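Side-chain contacts in SidF, inhibitor of growth family, member 3 (Legionella pneumophila subsp. pneumophila, PDB 4FYE), which probably removes the 3-phosphate of phosphoinositides such as PtdIns(3,4,5)P3, as the phosphatase domain of a Legionella effector: residues F599-A604 with S635-Y640; S633-C636 with A641-K644; N446-D451 with T629-L634. The protein carries 1 engineered substitution. All blocks are in the same frame, centred on the assembly; numbering follows the deposited sequence.

Contact 1: F599-A604 with S635-Y640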
loop_
_atom_site.group_PDB
_atom_site.type_symbol
_atom_site.label_atom_id
_atom_site.label_comp_id
_atom_site.label_asym_id
_atom_site.label_seq_id
_atom_site.Cartn_x
_atom_site.Cartn_y
_atom_site.Cartn_z
ATOM N N PHE A 599 16.554 -13.273 12.740
ATOM C CA PHE A 599 17.889 -12.649 12.866
ATOM C C PHE A 599 18.602 -12.489 11.515
ATOM O O PHE A 599 19.097 -11.410 11.145
ATOM C CB PHE A 599 18.801 -13.432 13.835
ATOM C CG PHE A 599 20.143 -12.780 14.065
ATOM C CD1 PHE A 599 21.195 -12.974 13.172
ATOM C CD2 PHE A 599 20.366 -11.977 15.181
ATOM C CE1 PHE A 599 22.442 -12.390 13.382
ATOM C CE2 PHE A 599 21.610 -11.384 15.398
ATOM C CZ PHE A 599 22.644 -11.588 14.496
ATOM N N TYR A 600 18.679 -13.587 10.793
ATOM C CA TYR A 600 19.358 -13.588 9.530
ATOM C C TYR A 600 18.696 -12.697 8.462
ATOM O O TYR A 600 19.380 -12.082 7.633
ATOM C CB TYR A 600 19.380 -15.000 9.006
ATOM C CG TYR A 600 20.041 -15.053 7.694
ATOM C CD1 TYR A 600 19.319 -14.816 6.508
ATOM C CD2 TYR A 600 21.414 -15.252 7.617
ATOM C CE1 TYR A 600 19.961 -14.830 5.279
ATOM C CE2 TYR A 600 22.073 -15.265 6.403
ATOM C CZ TYR A 600 21.344 -15.062 5.241
ATOM O OH TYR A 600 22.025 -15.080 4.054
ATOM N N ASN A 601 17.370 -12.671 8.432
ATOM C CA ASN A 601 16.715 -11.946 7.363
ATOM C C ASN A 601 16.854 -10.444 7.546
ATOM O O ASN A 601 17.139 -9.745 6.580
ATOM C CB ASN A 601 15.270 -12.434 7.146
ATOM C CG ASN A 601 15.220 -13.714 6.320
ATOM O OD1 ASN A 601 16.107 -13.988 5.463
ATOM N ND2 ASN A 601 14.195 -14.508 6.552
ATOM N N SER A 602 16.688 -9.984 8.793
ATOM C CA SER A 602 17.024 -8.649 9.239
ATOM C C SER A 602 18.385 -8.264 8.744
ATOM O O SER A 602 18.527 -7.251 8.079
ATOM C CB SER A 602 17.086 -8.631 10.753
ATOM O OG SER A 602 15.796 -8.684 11.328
ATOM N N CYS A 603 19.403 -9.057 9.054
ATOM C CA CYS A 603 20.735 -8.731 8.579
ATOM C C CYS A 603 20.808 -8.704 7.055
ATOM O O CYS A 603 21.417 -7.794 6.470
ATOM C CB CYS A 603 21.753 -9.730 9.114
ATOM S SG CYS A 603 21.808 -9.665 10.896
ATOM N N ALA A 604 20.167 -9.677 6.403
ATOM C CA ALA A 604 20.307 -9.775 4.959
ATOM C C ALA A 604 19.637 -8.603 4.322
ATOM O O ALA A 604 20.231 -8.006 3.448
ATOM C CB ALA A 604 19.790 -11.089 4.397
ATOM N N SER A 635 11.205 -3.401 7.344
ATOM C CA SER A 635 10.274 -2.881 8.296
ATOM C C SER A 635 9.229 -3.943 8.607
ATOM O O SER A 635 8.823 -4.074 9.755
ATOM C CB SER A 635 9.644 -1.630 7.789
ATOM O OG SER A 635 8.579 -1.994 6.925
ATOM N N CYS A 636 8.811 -4.747 7.629
ATOM C CA CYS A 636 8.010 -5.923 8.021
ATOM C C CYS A 636 8.802 -6.817 9.004
ATOM O O CYS A 636 8.233 -7.402 9.893
ATOM C CB CYS A 636 7.490 -6.719 6.793
ATOM S SG CYS A 636 6.455 -5.679 5.798
ATOM N N GLU A 637 10.118 -6.948 8.855
ATOM C CA GLU A 637 10.859 -7.763 9.826
ATOM C C GLU A 637 10.899 -7.149 11.218
ATOM O O GLU A 637 10.877 -7.883 12.192
ATOM C CB GLU A 637 12.304 -8.029 9.412
ATOM C CG GLU A 637 12.489 -9.195 8.474
ATOM C CD GLU A 637 12.016 -10.561 8.967
ATOM O OE1 GLU A 637 11.983 -10.859 10.202
ATOM O OE2 GLU A 637 11.706 -11.367 8.059
ATOM N N LEU A 638 11.010 -5.822 11.315
ATOM C CA LEU A 638 10.991 -5.150 12.630
ATOM C C LEU A 638 9.585 -5.032 13.118
ATOM O O LEU A 638 9.327 -4.329 14.069
ATOM C CB LEU A 638 11.554 -3.753 12.506
ATOM C CG LEU A 638 13.023 -3.848 12.150
ATOM C CD1 LEU A 638 13.585 -2.484 11.758
ATOM C CD2 LEU A 638 13.758 -4.434 13.338
ATOM N N ASP A 639 8.666 -5.651 12.389
ATOM C CA ASP A 639 7.261 -5.646 12.724
ATOM C C ASP A 639 6.604 -4.258 12.785
ATOM O O ASP A 639 5.769 -4.014 13.666
ATOM C CB ASP A 639 7.022 -6.414 14.042
ATOM C CG ASP A 639 5.544 -6.718 14.262
ATOM O OD1 ASP A 639 4.788 -7.099 13.298
ATOM O OD2 ASP A 639 5.129 -6.558 15.405
ATOM N N TYR A 640 7.003 -3.350 11.889
ATOM C CA TYR A 640 6.269 -2.091 11.612
ATOM C C TYR A 640 5.085 -2.324 10.660
ATOM O O TYR A 640 4.967 -3.391 10.059
ATOM C CB TYR A 640 7.208 -1.047 10.982
ATOM C CG TYR A 640 8.420 -0.762 11.822
ATOM C CD1 TYR A 640 8.428 -1.083 13.177
ATOM C CD2 TYR A 640 9.551 -0.143 11.282
ATOM C CE1 TYR A 640 9.567 -0.825 13.993
ATOM C CE2 TYR A 640 10.701 0.111 12.070
ATOM C CZ TYR A 640 10.698 -0.199 13.428
ATOM O OH TYR A 640 11.804 0.063 14.228
#

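Contact 2: S633-C636 with A641-K644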
loop_
_atom_site.group_PDB
_atom_site.type_symbol
_atom_site.label_atom_id
_atom_site.label_comp_id
_atom_site.label_asym_id
_atom_site.label_seq_id
_atom_site.Cartn_x
_atom_site.Cartn_y
_atom_site.Cartn_z
ATOM N N SER A 633 10.646 -4.559 3.198
ATOM C CA SER A 633 10.752 -5.899 3.785
ATOM C C SER A 633 11.366 -5.853 5.199
ATOM O O SER A 633 10.945 -6.602 6.111
ATOM C CB SER A 633 11.576 -6.762 2.850
ATOM O OG SER A 633 10.904 -6.749 1.584
ATOM N N LEU A 634 12.297 -4.922 5.398
ATOM C CA LEU A 634 13.004 -4.818 6.665
ATOM C C LEU A 634 12.073 -4.316 7.745
ATOM O O LEU A 634 12.174 -4.716 8.943
ATOM C CB LEU A 634 14.096 -3.795 6.538
ATOM C CG LEU A 634 15.431 -3.959 7.244
ATOM C CD1 LEU A 634 15.986 -2.553 7.383
ATOM C CD2 LEU A 634 15.363 -4.695 8.567
ATOM N N SER A 635 11.205 -3.401 7.344
ATOM C CA SER A 635 10.274 -2.881 8.296
ATOM C C SER A 635 9.229 -3.943 8.607
ATOM O O SER A 635 8.823 -4.074 9.755
ATOM C CB SER A 635 9.644 -1.630 7.789
ATOM O OG SER A 635 8.579 -1.994 6.925
ATOM N N CYS A 636 8.811 -4.747 7.629
ATOM C CA CYS A 636 8.010 -5.923 8.021
ATOM C C CYS A 636 8.802 -6.817 9.004
ATOM O O CYS A 636 8.233 -7.402 9.893
ATOM C CB CYS A 636 7.490 -6.719 6.793
ATOM S SG CYS A 636 6.455 -5.679 5.798
ATOM N N ALA A 641 4.169 -1.365 10.589
ATOM C CA ALA A 641 3.143 -1.384 9.603
ATOM C C ALA A 641 3.697 -0.712 8.305
ATOM O O ALA A 641 3.942 0.489 8.317
ATOM C CB ALA A 641 1.954 -0.617 10.117
ATOM N N ASN A 642 3.936 -1.456 7.216
ATOM C CA ASN A 642 4.463 -0.829 5.978
ATOM C C ASN A 642 3.347 -0.268 5.033
ATOM O O ASN A 642 2.518 -1.038 4.486
ATOM C CB ASN A 642 5.439 -1.788 5.254
ATOM C CG ASN A 642 5.755 -1.345 3.809
ATOM O OD1 ASN A 642 5.332 -2.006 2.852
ATOM N ND2 ASN A 642 6.418 -0.202 3.645
ATOM N N THR A 643 3.287 1.061 4.909
ATOM C CA THR A 643 2.404 1.772 3.932
ATOM C C THR A 643 3.259 2.169 2.687
ATOM O O THR A 643 4.462 2.394 2.794
ATOM C CB THR A 643 1.828 3.073 4.534
ATOM O OG1 THR A 643 2.931 3.923 4.983
ATOM C CG2 THR A 643 0.952 2.773 5.806
ATOM N N LYS A 644 2.621 2.295 1.524
ATOM C CA LYS A 644 3.296 2.411 0.258
ATOM C C LYS A 644 2.338 2.953 -0.814
ATOM O O LYS A 644 1.106 2.738 -0.778
ATOM C CB LYS A 644 3.965 1.093 -0.206
ATOM C CG LYS A 644 3.093 -0.095 -0.073
ATOM C CD LYS A 644 3.930 -1.360 -0.285
ATOM C CE LYS A 644 3.210 -2.611 0.206
ATOM N NZ LYS A 644 3.112 -2.500 1.702
#

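Contact 3: N446-D451 with T629-L634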
loop_
_atom_site.group_PDB
_atom_site.type_symbol
_atom_site.label_atom_id
_atom_site.label_comp_id
_atom_site.label_asym_id
_atom_site.label_seq_id
_atom_site.Cartn_x
_atom_site.Cartn_y
_atom_site.Cartn_z
ATOM N N ASN A 446 19.671 6.011 8.442
ATOM C CA ASN A 446 20.224 5.964 9.819
ATOM C C ASN A 446 19.196 5.381 10.823
ATOM O O ASN A 446 19.515 4.529 11.664
ATOM C CB ASN A 446 20.616 7.353 10.279
ATOM C CG ASN A 446 21.835 7.875 9.604
ATOM O OD1 ASN A 446 22.743 7.112 9.222
ATOM N ND2 ASN A 446 21.896 9.212 9.469
ATOM N N GLN A 447 17.960 5.832 10.725
ATOM C CA GLN A 447 16.949 5.359 11.682
ATOM C C GLN A 447 16.816 3.856 11.633
ATOM O O GLN A 447 16.893 3.194 12.654
ATOM C CB GLN A 447 15.608 5.965 11.370
ATOM C CG GLN A 447 15.628 7.474 11.420
ATOM C CD GLN A 447 14.288 8.089 11.060
ATOM O OE1 GLN A 447 13.706 7.809 10.015
ATOM N NE2 GLN A 447 13.790 8.930 11.945
ATOM N N MET A 448 16.664 3.332 10.421
ATOM C CA MET A 448 16.353 1.925 10.198
ATOM C C MET A 448 17.570 1.132 10.553
ATOM O O MET A 448 17.481 0.029 11.063
ATOM C CB MET A 448 15.993 1.669 8.704
ATOM C CG MET A 448 14.690 2.318 8.235
ATOM S SD MET A 448 13.273 1.578 9.081
ATOM C CE MET A 448 13.070 0.013 8.198
ATOM N N THR A 449 18.733 1.678 10.269
ATOM C CA THR A 449 19.889 0.963 10.678
ATOM C C THR A 449 20.039 0.963 12.219
ATOM O O THR A 449 20.291 -0.089 12.802
ATOM C CB THR A 449 21.183 1.288 9.856
ATOM O OG1 THR A 449 22.275 1.442 10.751
ATOM C CG2 THR A 449 21.091 2.536 8.988
ATOM N N ASP A 450 19.845 2.099 12.890
ATOM C CA ASP A 450 19.840 2.122 14.390
ATOM C C ASP A 450 18.791 1.119 14.980
ATOM O O ASP A 450 19.122 0.323 15.875
ATOM C CB ASP A 450 19.695 3.573 14.948
ATOM C CG ASP A 450 20.984 4.489 14.677
ATOM O OD1 ASP A 450 22.105 4.111 15.106
ATOM O OD2 ASP A 450 20.898 5.600 14.067
ATOM N N ASP A 451 17.563 1.091 14.415
ATOM C CA ASP A 451 16.527 0.127 14.854
ATOM C C ASP A 451 17.009 -1.279 14.690
ATOM O O ASP A 451 16.685 -2.146 15.494
ATOM C CB ASP A 451 15.240 0.222 14.039
ATOM C CG ASP A 451 14.582 1.549 14.141
ATOM O OD1 ASP A 451 15.134 2.443 14.813
ATOM O OD2 ASP A 451 13.514 1.711 13.545
ATOM N N THR A 629 12.043 -2.038 -1.934
ATOM C CA THR A 629 11.569 -3.375 -1.510
ATOM C C THR A 629 12.323 -3.871 -0.301
ATOM O O THR A 629 11.706 -4.426 0.609
ATOM C CB THR A 629 11.741 -4.433 -2.600
ATOM O OG1 THR A 629 10.989 -4.023 -3.732
ATOM C CG2 THR A 629 11.182 -5.799 -2.142
ATOM N N LEU A 630 13.637 -3.597 -0.254
ATOM C CA LEU A 630 14.473 -4.098 0.806
ATOM C C LEU A 630 14.058 -3.448 2.058
ATOM O O LEU A 630 13.742 -4.118 3.054
ATOM C CB LEU A 630 15.944 -3.872 0.510
ATOM C CG LEU A 630 16.316 -4.860 -0.599
ATOM C CD1 LEU A 630 17.635 -4.572 -1.364
ATOM C CD2 LEU A 630 16.301 -6.260 -0.007
ATOM N N MET A 631 13.975 -2.140 2.012
ATOM C CA MET A 631 13.599 -1.387 3.214
ATOM C C MET A 631 12.172 -1.735 3.651
ATOM O O MET A 631 11.900 -1.859 4.854
ATOM C CB MET A 631 13.796 0.111 2.995
ATOM C CG MET A 631 15.225 0.474 2.661
ATOM S SD MET A 631 16.197 -0.003 4.101
ATOM C CE MET A 631 16.443 1.551 4.908
ATOM N N ALA A 632 11.264 -2.000 2.701
ATOM C CA ALA A 632 9.881 -2.287 3.162
ATOM C C ALA A 632 9.914 -3.642 3.802
ATOM O O ALA A 632 9.328 -3.867 4.846
ATOM C CB ALA A 632 8.904 -2.258 2.034
ATOM N N SER A 633 10.646 -4.559 3.198
ATOM C CA SER A 633 10.752 -5.899 3.785
ATOM C C SER A 633 11.366 -5.853 5.199
ATOM O O SER A 633 10.945 -6.602 6.111
ATOM C CB SER A 633 11.576 -6.762 2.850
ATOM O OG SER A 633 10.904 -6.749 1.584
ATOM N N LEU A 634 12.297 -4.922 5.398
ATOM C CA LEU A 634 13.004 -4.818 6.665
ATOM C C LEU A 634 12.073 -4.316 7.745
ATOM O O LEU A 634 12.174 -4.716 8.943
ATOM C CB LEU A 634 14.096 -3.795 6.538
ATOM C CG LEU A 634 15.431 -3.959 7.244
ATOM C CD1 LEU A 634 15.986 -2.553 7.383
ATOM C CD2 LEU A 634 15.363 -4.695 8.567
#

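Contact 1: F599-A604 with S635-Y640
E637 reaches helix 590-614 because its CG lies anti to the carbonyl carbon (chi1 -84°) and the chain then bends at chi2 (-59°), which swings the carboxylate toward N601. In N601 a similar chi1 of -80° turns the amide toward Y675 and G673, leaving CB as the atom that faces the carboxylate. OE2 of E637 lies 3.8 Å from CB of N601, with CD of E637 4.2 Å from that carbon. Lower down the side chain, CB of E637 sits 4.0 Å from OG of S602, where the two backbones come nearest, 6.3 Å between the CA atoms of S602 and E637. No hydrogen bond links the segments directly. The polar ends are held by neighbours instead: H598, one turn before S602, takes the S602 hydroxyl on its carbonyl O and is bonded through ND1 to OE1 of E637, while the N601 amide bonds through OD1 to Y675 N and through ND2 to G673 O. E637 is the last helical residue of 626-637, which closes in a Schellman motif: Y640 N bonds to S635 O at 2.9 Å, D639 N makes a weak bond to C636 O, and D639, with positive phi, takes the C-prime place. Within the turn, CB of L638 lies 3.7 Å above one face of the Y640 ring, offset toward the rim. D639 points its carboxylate to R312 in a salt bridge.

Contact 2: S633-C636 with A641-K644
N642 on strand 641-645 points its CB at the end of helix 626-637, where that carbon lies 3.6 Å from OG of S635 and 4.1 Å from SG of C636. Its CG stands anti to the backbone N (chi1 166°), which leads the amide back toward A632 and strand 353-360. At the tip, ND2 bonds to C357 O and T359 OG1 of that strand. OD1 takes a bond of 2.5 Å from NZ of K644, two residues along; the ammonium stands above the carbonyl plane, 39° out of it, and also bonds to F267 O and S266 OG. S635 keeps its hydroxyl within its own helix, bonded to A632 O. Strand 641-645 lies beside strand 353-360 in the mixed sheet, and its backbone also bonds to F267 of strand 260-268. It precedes the loop before helix 652-668, whose place and sequence spacing suit the CX5R P-loop of cysteine-based phosphatases, though the deposited loop has no cysteine. The helix therefore offers N642 packing without a hydrogen bond, from S635 OG and C636 SG at CB and from A632 at the amide, while polar bonds on the sheet side fix how N642 is turned.

Contact 3: N446-D451 with T629-L634
M448 of helix 438-458 and M631 of helix 626-637 lie alongside each other, running in opposite directions; the M631 methyl ends at the root of M448, while the M448 methyl passes on to the M631 carbonyl and L634. CE of M631 is 3.8 Å from both CB and CG of M448, whereas CE of M448 comes within 4.0 Å of the M631 carbonyl O. The same M448 methyl stands 4.0 Å from CD1 of L634, one turn further along helix 626-637. Both methionines start with CG beside the backbone N and bend at chi2 and at chi3, the last torsion being -78° about the CG-SD bond in M448 and a less regular -101° in M631. The thioethers are thus folded back, consistent with the 8.2 Å between the CA atoms of M448 and M631. L634 has an unusual first torsion, -144°, well off a staggered value, and in that setting CD1 faces the M448 methyl. M631 continues onto F444, A609 and W417, and L634 onto V452, which extends the apolar layer to helix 590-614 and further along helix 438-458. Turned away from this seam, S633 bonds its hydroxyl to T629 O at 2.6 Å, tilted from the carbonyl plane; S633 N reaches the same oxygen from the opposite face, so one carbonyl is gripped twice within the helix. Around the other helix, D450 and D451 hold salt bridges to R557 and R413. The direct packing of 446-451 on 629-634 is almost wholly apolar between side chains, apart from the methyl lying near one carbonyl oxygen; such an interface depends on the fit of its shapes more than on directed bonds.

All three contacts draw on helix 626-637, and their centres lie about 8 to 10 Å apart. In chain order, helix 438-458 comes first, then helix 590-614, then helix 626-637 and strand 641-645. Contact 3 sets the helix against the first of these and contact 1 its last turn against the second; contact 2 sets it against strand 641-645 of the mixed sheet. S635, shared by contacts 1 and 2, touches contact 3, its CB 3.8 Å from M448 CE, while Y640 OH and D451 OD2, 2.5 Å apart and probably hydrogen-bonded, join contacts 1 and 3. One short helix thus packs between two helices and the sheet just ahead of the strand leading to the probable P-loop.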